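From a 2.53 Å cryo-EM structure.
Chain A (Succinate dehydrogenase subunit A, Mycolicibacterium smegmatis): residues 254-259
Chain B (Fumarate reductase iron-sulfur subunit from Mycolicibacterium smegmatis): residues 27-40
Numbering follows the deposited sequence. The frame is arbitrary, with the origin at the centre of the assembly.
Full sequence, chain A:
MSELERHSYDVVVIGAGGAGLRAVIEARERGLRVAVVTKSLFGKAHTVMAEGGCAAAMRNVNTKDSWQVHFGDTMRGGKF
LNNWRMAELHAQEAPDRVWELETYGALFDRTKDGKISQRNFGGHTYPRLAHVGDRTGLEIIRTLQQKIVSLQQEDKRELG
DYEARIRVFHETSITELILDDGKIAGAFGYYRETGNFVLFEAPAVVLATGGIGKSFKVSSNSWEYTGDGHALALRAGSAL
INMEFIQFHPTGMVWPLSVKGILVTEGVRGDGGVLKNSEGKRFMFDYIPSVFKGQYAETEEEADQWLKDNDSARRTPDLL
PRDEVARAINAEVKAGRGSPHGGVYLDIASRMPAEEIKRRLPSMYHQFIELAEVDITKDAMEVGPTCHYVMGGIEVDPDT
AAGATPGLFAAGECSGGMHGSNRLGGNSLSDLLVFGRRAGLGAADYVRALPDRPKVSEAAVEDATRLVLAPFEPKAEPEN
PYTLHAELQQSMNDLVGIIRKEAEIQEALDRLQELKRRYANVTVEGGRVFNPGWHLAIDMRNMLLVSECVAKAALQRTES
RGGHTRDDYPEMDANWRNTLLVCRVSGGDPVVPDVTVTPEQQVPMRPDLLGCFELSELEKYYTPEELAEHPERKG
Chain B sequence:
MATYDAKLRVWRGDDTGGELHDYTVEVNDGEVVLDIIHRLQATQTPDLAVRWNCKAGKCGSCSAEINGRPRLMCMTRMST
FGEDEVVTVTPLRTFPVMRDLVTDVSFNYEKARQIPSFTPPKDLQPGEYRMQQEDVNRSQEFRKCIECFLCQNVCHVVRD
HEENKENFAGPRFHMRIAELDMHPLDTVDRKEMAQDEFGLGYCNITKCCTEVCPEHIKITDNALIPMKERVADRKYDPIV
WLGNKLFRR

Chain A (254-259) VWPLSV
Chain B (27-40) VNDGEVVLDIIHRL

Two tight turns meet across the interface between succinate dehydrogenase subunit A and the iron-sulfur subunit B, burying 380 Å² between the stretches. In chain A, P256(A) (phi/psi -62/113) opens a type I beta turn through L257(A) (-59/-30) and S258(A) (-60/-29), closed by V259(A) N to P256(A) O at 2.8 Å. In chain B, N28(B) (-106/164) to E31(B) (-107/144) form a type II turn, with D29(B) at -68/132 and G30(B) at 89/18; V32(B) (-88/169) occupies the N-cap position, right before the helix that begins at V33(B) and runs beyond L40(B) with angles near -63/-40. The CA atoms of P256(A) and G30(B) lie 5.6 Å apart, those of S258(A) and E31(B) 5.0 Å, the two pairs advancing in the same order along both chains.

One hydrogen bond crosses the contact: S258(A), chi1 47° (p), directs its hydroxyl so that S258(A) OG donates to G30(B) O at 2.3 Å, a very short distance. S258(A) CB also rests 3.7 Å from V32(B) CG1, with V32(B) in m. G30(B) suits its place because a CB at these angles would jam against the carbonyl O of D29(B); an ideal CB would also point toward chain A and lie 3.8 Å from P256(A) CB.

D35(B) points toward chain A with chi1 -57° (m) and chi2 140°. D35(B) OD1 accepts V32(B) N at 3.0 Å, tying the side chain back to the N-cap residue. D35(B) OD1 also lies 3.2 Å from S258(A) N, but the angle is too poor for a hydrogen bond, and 3.5 Å from L257(A) CB.

L257(A), chi1 -61° (m) and chi2 -176° (t), points toward chain B, placing L257(A) CD1 3.3 Å from E31(B) OE2 and 3.7 Å from R39(B) NH2. The methyl thus packs against a charged pair held within chain B: R39(B) (t, t, chi3 -38°, chi4 -84°) brings NH2 to 2.8 Å from E31(B) OE1, a salt bridge whose hydrogen bond is weak. E31(B), m then t with chi3 -7°, starts sideways but its carboxylate reaches nearer chain A. E31(B) OE1 also takes a weak bond from N28(B) N at 3.3 Å, while E31(B) OE2 accepts N28(B) ND2 at 3.1 Å, so the carboxylate braces the turn.

W255(A) (-77/-61; chi1 158°, t; chi2 -126°) leaves its backbone sideways, yet its indole reaches chain B: W255(A) CZ2 lies 3.8 Å from CB of N28(B), whose chi1 is -65° (m) and chi2 -78°. The approach is oblique, a van der Waals contact made by an otherwise exposed ring.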

ATOM      1  N   VAL A 254      -4.739  -5.083  21.596  1.00 40.48           N
ATOM      2  CA  VAL A 254      -4.246  -3.998  22.432  1.00 40.48           C
ATOM      3  C   VAL A 254      -2.786  -4.182  22.837  1.00 40.48           C
ATOM      4  O   VAL A 254      -2.017  -3.215  22.820  1.00 40.48           O
ATOM      5  CB  VAL A 254      -5.140  -3.777  23.679  1.00 40.48           C
ATOM      6  CG1 VAL A 254      -6.590  -3.600  23.273  1.00 40.48           C
ATOM      7  CG2 VAL A 254      -5.004  -4.900  24.698  1.00 40.48           C
ATOM      8  N   TRP A 255      -2.371  -5.395  23.227  1.00 40.58           N
ATOM      9  CA  TRP A 255      -1.019  -5.450  23.785  1.00 40.58           C
ATOM     10  C   TRP A 255       0.080  -5.394  22.727  1.00 40.58           C
ATOM     11  O   TRP A 255       0.892  -4.461  22.759  1.00 40.58           O
ATOM     12  CB  TRP A 255      -0.797  -6.689  24.653  1.00 40.58           C
ATOM     13  CG  TRP A 255       0.663  -7.036  24.799  1.00 40.58           C
ATOM     14  CD1 TRP A 255       1.245  -8.240  24.536  1.00 40.58           C
ATOM     15  CD2 TRP A 255       1.718  -6.171  25.245  1.00 40.58           C
ATOM     16  NE1 TRP A 255       2.593  -8.179  24.782  1.00 40.58           N
ATOM     17  CE2 TRP A 255       2.909  -6.920  25.218  1.00 40.58           C
ATOM     18  CE3 TRP A 255       1.772  -4.835  25.657  1.00 40.58           C
ATOM     19  CZ2 TRP A 255       4.139  -6.381  25.591  1.00 40.58           C
ATOM     20  CZ3 TRP A 255       2.994  -4.302  26.025  1.00 40.58           C
ATOM     21  CH2 TRP A 255       4.160  -5.074  25.991  1.00 40.58           C
ATOM     22  N   PRO A 256       0.164  -6.355  21.781  1.00 37.48           N
ATOM     23  CA  PRO A 256       1.340  -6.372  20.900  1.00 37.48           C
ATOM     24  C   PRO A 256       1.401  -5.096  20.086  1.00 37.48           C
ATOM     25  O   PRO A 256       0.534  -4.860  19.243  1.00 37.48           O
ATOM     26  CB  PRO A 256       1.123  -7.611  20.019  1.00 37.48           C
ATOM     27  CG  PRO A 256       0.007  -8.370  20.649  1.00 37.48           C
ATOM     28  CD  PRO A 256      -0.827  -7.361  21.363  1.00 37.48           C
ATOM     29  N   LEU A 257       2.407  -4.258  20.344  1.00 32.08           N
ATOM     30  CA  LEU A 257       2.426  -2.936  19.730  1.00 32.08           C
ATOM     31  C   LEU A 257       2.410  -3.018  18.213  1.00 32.08           C
ATOM     32  O   LEU A 257       1.863  -2.129  17.559  1.00 32.08           O
ATOM     33  CB  LEU A 257       3.634  -2.138  20.214  1.00 32.08           C
ATOM     34  CG  LEU A 257       3.692  -1.879  21.718  1.00 32.08           C
ATOM     35  CD1 LEU A 257       4.881  -1.002  22.064  1.00 32.08           C
ATOM     36  CD2 LEU A 257       2.397  -1.248  22.202  1.00 32.08           C
ATOM     37  N   SER A 258       2.976  -4.081  17.639  1.00 33.33           N
ATOM     38  CA  SER A 258       2.946  -4.236  16.189  1.00 33.33           C
ATOM     39  C   SER A 258       1.520  -4.306  15.657  1.00 33.33           C
ATOM     40  O   SER A 258       1.264  -3.905  14.516  1.00 33.33           O
ATOM     41  CB  SER A 258       3.731  -5.481  15.783  1.00 33.33           C
ATOM     42  OG  SER A 258       3.372  -6.589  16.587  1.00 33.33           O
ATOM     43  N   VAL A 259       0.585  -4.812  16.459  1.00 36.35           N
ATOM     44  CA  VAL A 259      -0.835  -4.847  16.106  1.00 36.35           C
ATOM     45  C   VAL A 259      -1.606  -4.311  17.311  1.00 36.35           C
ATOM     46  O   VAL A 259      -1.971  -5.056  18.226  1.00 36.35           O
ATOM     47  CB  VAL A 259      -1.307  -6.249  15.701  1.00 36.35           C
ATOM     48  CG1 VAL A 259      -0.702  -6.634  14.371  1.00 36.35           C
ATOM     49  CG2 VAL A 259      -0.874  -7.293  16.727  1.00 36.35           C
TER
ATOM     50  N   VAL B  27      13.026  -4.015  24.557  1.00 23.97           N
ATOM     51  CA  VAL B  27      12.265  -4.681  23.506  1.00 23.97           C
ATOM     52  C   VAL B  27      11.360  -5.725  24.144  1.00 23.97           C
ATOM     53  O   VAL B  27      11.810  -6.512  24.982  1.00 23.97           O
ATOM     54  CB  VAL B  27      13.189  -5.329  22.460  1.00 23.97           C
ATOM     55  CG1 VAL B  27      12.377  -6.085  21.423  1.00 23.97           C
ATOM     56  CG2 VAL B  27      14.040  -4.275  21.790  1.00 23.97           C
ATOM     57  N   ASN B  28      10.091  -5.722  23.755  1.00 26.84           N
ATOM     58  CA  ASN B  28       9.132  -6.732  24.175  1.00 26.84           C
ATOM     59  C   ASN B  28       8.840  -7.695  23.028  1.00 26.84           C
ATOM     60  O   ASN B  28       9.135  -7.427  21.864  1.00 26.84           O
ATOM     61  CB  ASN B  28       7.835  -6.083  24.663  1.00 26.84           C
ATOM     62  CG  ASN B  28       8.033  -5.250  25.906  1.00 26.84           C
ATOM     63  OD1 ASN B  28       8.144  -5.780  27.007  1.00 26.84           O
ATOM     64  ND2 ASN B  28       8.072  -3.935  25.737  1.00 26.84           N
ATOM     65  N   ASP B  29       8.250  -8.834  23.380  1.00 29.60           N
ATOM     66  CA  ASP B  29       7.884  -9.829  22.381  1.00 29.60           C
ATOM     67  C   ASP B  29       6.764  -9.305  21.491  1.00 29.60           C
ATOM     68  O   ASP B  29       5.763  -8.778  21.982  1.00 29.60           O
ATOM     69  CB  ASP B  29       7.451 -11.125  23.060  1.00 29.60           C
ATOM     70  CG  ASP B  29       8.617 -11.910  23.621  1.00 29.60           C
ATOM     71  OD1 ASP B  29       9.544 -12.239  22.851  1.00 29.60           O
ATOM     72  OD2 ASP B  29       8.606 -12.200  24.834  1.00 29.60           O
ATOM     73  N   GLY B  30       6.936  -9.451  20.182  1.00 29.64           N
ATOM     74  CA  GLY B  30       5.905  -9.081  19.235  1.00 29.64           C
ATOM     75  C   GLY B  30       5.931  -7.651  18.749  1.00 29.64           C
ATOM     76  O   GLY B  30       4.920  -7.180  18.217  1.00 29.64           O
ATOM     77  N   GLU B  31       7.044  -6.944  18.902  1.00 26.69           N
ATOM     78  CA  GLU B  31       7.141  -5.546  18.512  1.00 26.69           C
ATOM     79  C   GLU B  31       7.984  -5.404  17.255  1.00 26.69           C
ATOM     80  O   GLU B  31       8.945  -6.143  17.051  1.00 26.69           O
ATOM     81  CB  GLU B  31       7.744  -4.707  19.634  1.00 26.69           C
ATOM     82  CG  GLU B  31       6.860  -4.612  20.853  1.00 26.69           C
ATOM     83  CD  GLU B  31       7.489  -3.803  21.953  1.00 26.69           C
ATOM     84  OE1 GLU B  31       8.671  -3.431  21.809  1.00 26.69           O
ATOM     85  OE2 GLU B  31       6.806  -3.537  22.961  1.00 26.69           O
ATOM     86  N   VAL B  32       7.596  -4.458  16.400  1.00 21.64           N
ATOM     87  CA  VAL B  32       8.355  -4.135  15.196  1.00 21.64           C
ATOM     88  C   VAL B  32       9.414  -3.087  15.507  1.00 21.64           C
ATOM     89  O   VAL B  32       9.430  -2.505  16.596  1.00 21.64           O
ATOM     90  CB  VAL B  32       7.443  -3.668  14.046  1.00 21.64           C
ATOM     91  CG1 VAL B  32       6.584  -4.817  13.556  1.00 21.64           C
ATOM     92  CG2 VAL B  32       6.597  -2.491  14.469  1.00 21.64           C
ATOM     93  N   VAL B  33      10.324  -2.870  14.556  1.00 19.12           N
ATOM     94  CA  VAL B  33      11.380  -1.874  14.718  1.00 19.12           C
ATOM     95  C   VAL B  33      10.789  -0.490  14.967  1.00 19.12           C
ATOM     96  O   VAL B  33      11.311   0.286  15.778  1.00 19.12           O
ATOM     97  CB  VAL B  33      12.304  -1.883  13.484  1.00 19.12           C
ATOM     98  CG1 VAL B  33      13.169  -0.640  13.447  1.00 19.12           C
ATOM     99  CG2 VAL B  33      13.165  -3.127  13.481  1.00 19.12           C
ATOM    100  N   LEU B  34       9.696  -0.156  14.275  1.00 18.16           N
ATOM    101  CA  LEU B  34       9.104   1.169  14.423  1.00 18.16           C
ATOM    102  C   LEU B  34       8.614   1.419  15.845  1.00 18.16           C
ATOM    103  O   LEU B  34       8.675   2.554  16.326  1.00 18.16           O
ATOM    104  CB  LEU B  34       7.963   1.348  13.424  1.00 18.16           C
ATOM    105  CG  LEU B  34       7.406   2.762  13.262  1.00 18.16           C
ATOM    106  CD1 LEU B  34       8.524   3.763  13.038  1.00 18.16           C
ATOM    107  CD2 LEU B  34       6.403   2.820  12.128  1.00 18.16           C
ATOM    108  N   ASP B  35       8.136   0.380  16.536  1.00 21.54           N
ATOM    109  CA  ASP B  35       7.774   0.538  17.942  1.00 21.54           C
ATOM    110  C   ASP B  35       8.989   0.889  18.790  1.00 21.54           C
ATOM    111  O   ASP B  35       8.904   1.721  19.701  1.00 21.54           O
ATOM    112  CB  ASP B  35       7.112  -0.732  18.473  1.00 21.54           C
ATOM    113  CG  ASP B  35       5.893  -1.137  17.675  1.00 21.54           C
ATOM    114  OD1 ASP B  35       5.712  -2.350  17.446  1.00 21.54           O
ATOM    115  OD2 ASP B  35       5.115  -0.244  17.275  1.00 21.54           O
ATOM    116  N   ILE B  36      10.129   0.253  18.514  1.00 19.19           N
ATOM    117  CA  ILE B  36      11.349   0.558  19.251  1.00 19.19           C
ATOM    118  C   ILE B  36      11.792   1.987  18.975  1.00 19.19           C
ATOM    119  O   ILE B  36      12.261   2.694  19.875  1.00 19.19           O
ATOM    120  CB  ILE B  36      12.446  -0.460  18.896  1.00 19.19           C
ATOM    121  CG1 ILE B  36      11.868  -1.873  18.866  1.00 19.19           C
ATOM    122  CG2 ILE B  36      13.585  -0.384  19.885  1.00 19.19           C
ATOM    123  CD1 ILE B  36      11.358  -2.354  20.199  1.00 19.19           C
ATOM    124  N   ILE B  37      11.640   2.439  17.730  1.00 17.53           N
ATOM    125  CA  ILE B  37      11.976   3.817  17.387  1.00 17.53           C
ATOM    126  C   ILE B  37      11.060   4.788  18.121  1.00 17.53           C
ATOM    127  O   ILE B  37      11.502   5.835  18.606  1.00 17.53           O
ATOM    128  CB  ILE B  37      11.916   4.015  15.861  1.00 17.53           C
ATOM    129  CG1 ILE B  37      12.900   3.077  15.167  1.00 17.53           C
ATOM    130  CG2 ILE B  37      12.218   5.452  15.493  1.00 17.53           C
ATOM    131  CD1 ILE B  37      14.350   3.405  15.426  1.00 17.53           C
ATOM    132  N   HIS B  38       9.768   4.462  18.207  1.00 17.25           N
ATOM    133  CA  HIS B  38       8.831   5.314  18.933  1.00 17.25           C
ATOM    134  C   HIS B  38       9.174   5.384  20.416  1.00 17.25           C
ATOM    135  O   HIS B  38       9.092   6.455  21.031  1.00 17.25           O
ATOM    136  CB  HIS B  38       7.405   4.803  18.742  1.00 17.25           C
ATOM    137  CG  HIS B  38       6.841   5.082  17.385  1.00 17.25           C
ATOM    138  ND1 HIS B  38       5.685   4.492  16.926  1.00 17.25           N
ATOM    139  CD2 HIS B  38       7.277   5.886  16.387  1.00 17.25           C
ATOM    140  CE1 HIS B  38       5.431   4.922  15.703  1.00 17.25           C
ATOM    141  NE2 HIS B  38       6.382   5.767  15.353  1.00 17.25           N
ATOM    142  N   ARG B  39       9.544   4.250  21.012  1.00 19.49           N
ATOM    143  CA  ARG B  39       9.952   4.251  22.413  1.00 19.49           C
ATOM    144  C   ARG B  39      11.211   5.085  22.620  1.00 19.49           C
ATOM    145  O   ARG B  39      11.322   5.826  23.605  1.00 19.49           O
ATOM    146  CB  ARG B  39      10.171   2.821  22.900  1.00 19.49           C
ATOM    147  CG  ARG B  39      10.213   2.695  24.408  1.00 19.49           C
ATOM    148  CD  ARG B  39      10.607   1.302  24.846  1.00 19.49           C
ATOM    149  NE  ARG B  39      10.022   0.273  23.993  1.00 19.49           N
ATOM    150  CZ  ARG B  39       8.795  -0.214  24.141  1.00 19.49           C
ATOM    151  NH1 ARG B  39       8.010   0.238  25.108  1.00 19.49           N
ATOM    152  NH2 ARG B  39       8.349  -1.150  23.318  1.00 19.49           N
ATOM    153  N   LEU B  40      12.169   4.978  21.699  1.00 17.79           N
ATOM    154  CA  LEU B  40      13.376   5.793  21.785  1.00 17.79           C
ATOM    155  C   LEU B  40      13.049   7.277  21.661  1.00 17.79           C
ATOM    156  O   LEU B  40      13.651   8.112  22.344  1.00 17.79           O
ATOM    157  CB  LEU B  40      14.365   5.360  20.706  1.00 17.79           C
ATOM    158  CG  LEU B  40      15.752   5.993  20.733  1.00 17.79           C
ATOM    159  CD1 LEU B  40      16.512   5.557  21.965  1.00 17.79           C
ATOM    160  CD2 LEU B  40      16.513   5.632  19.472  1.00 17.79           C
TER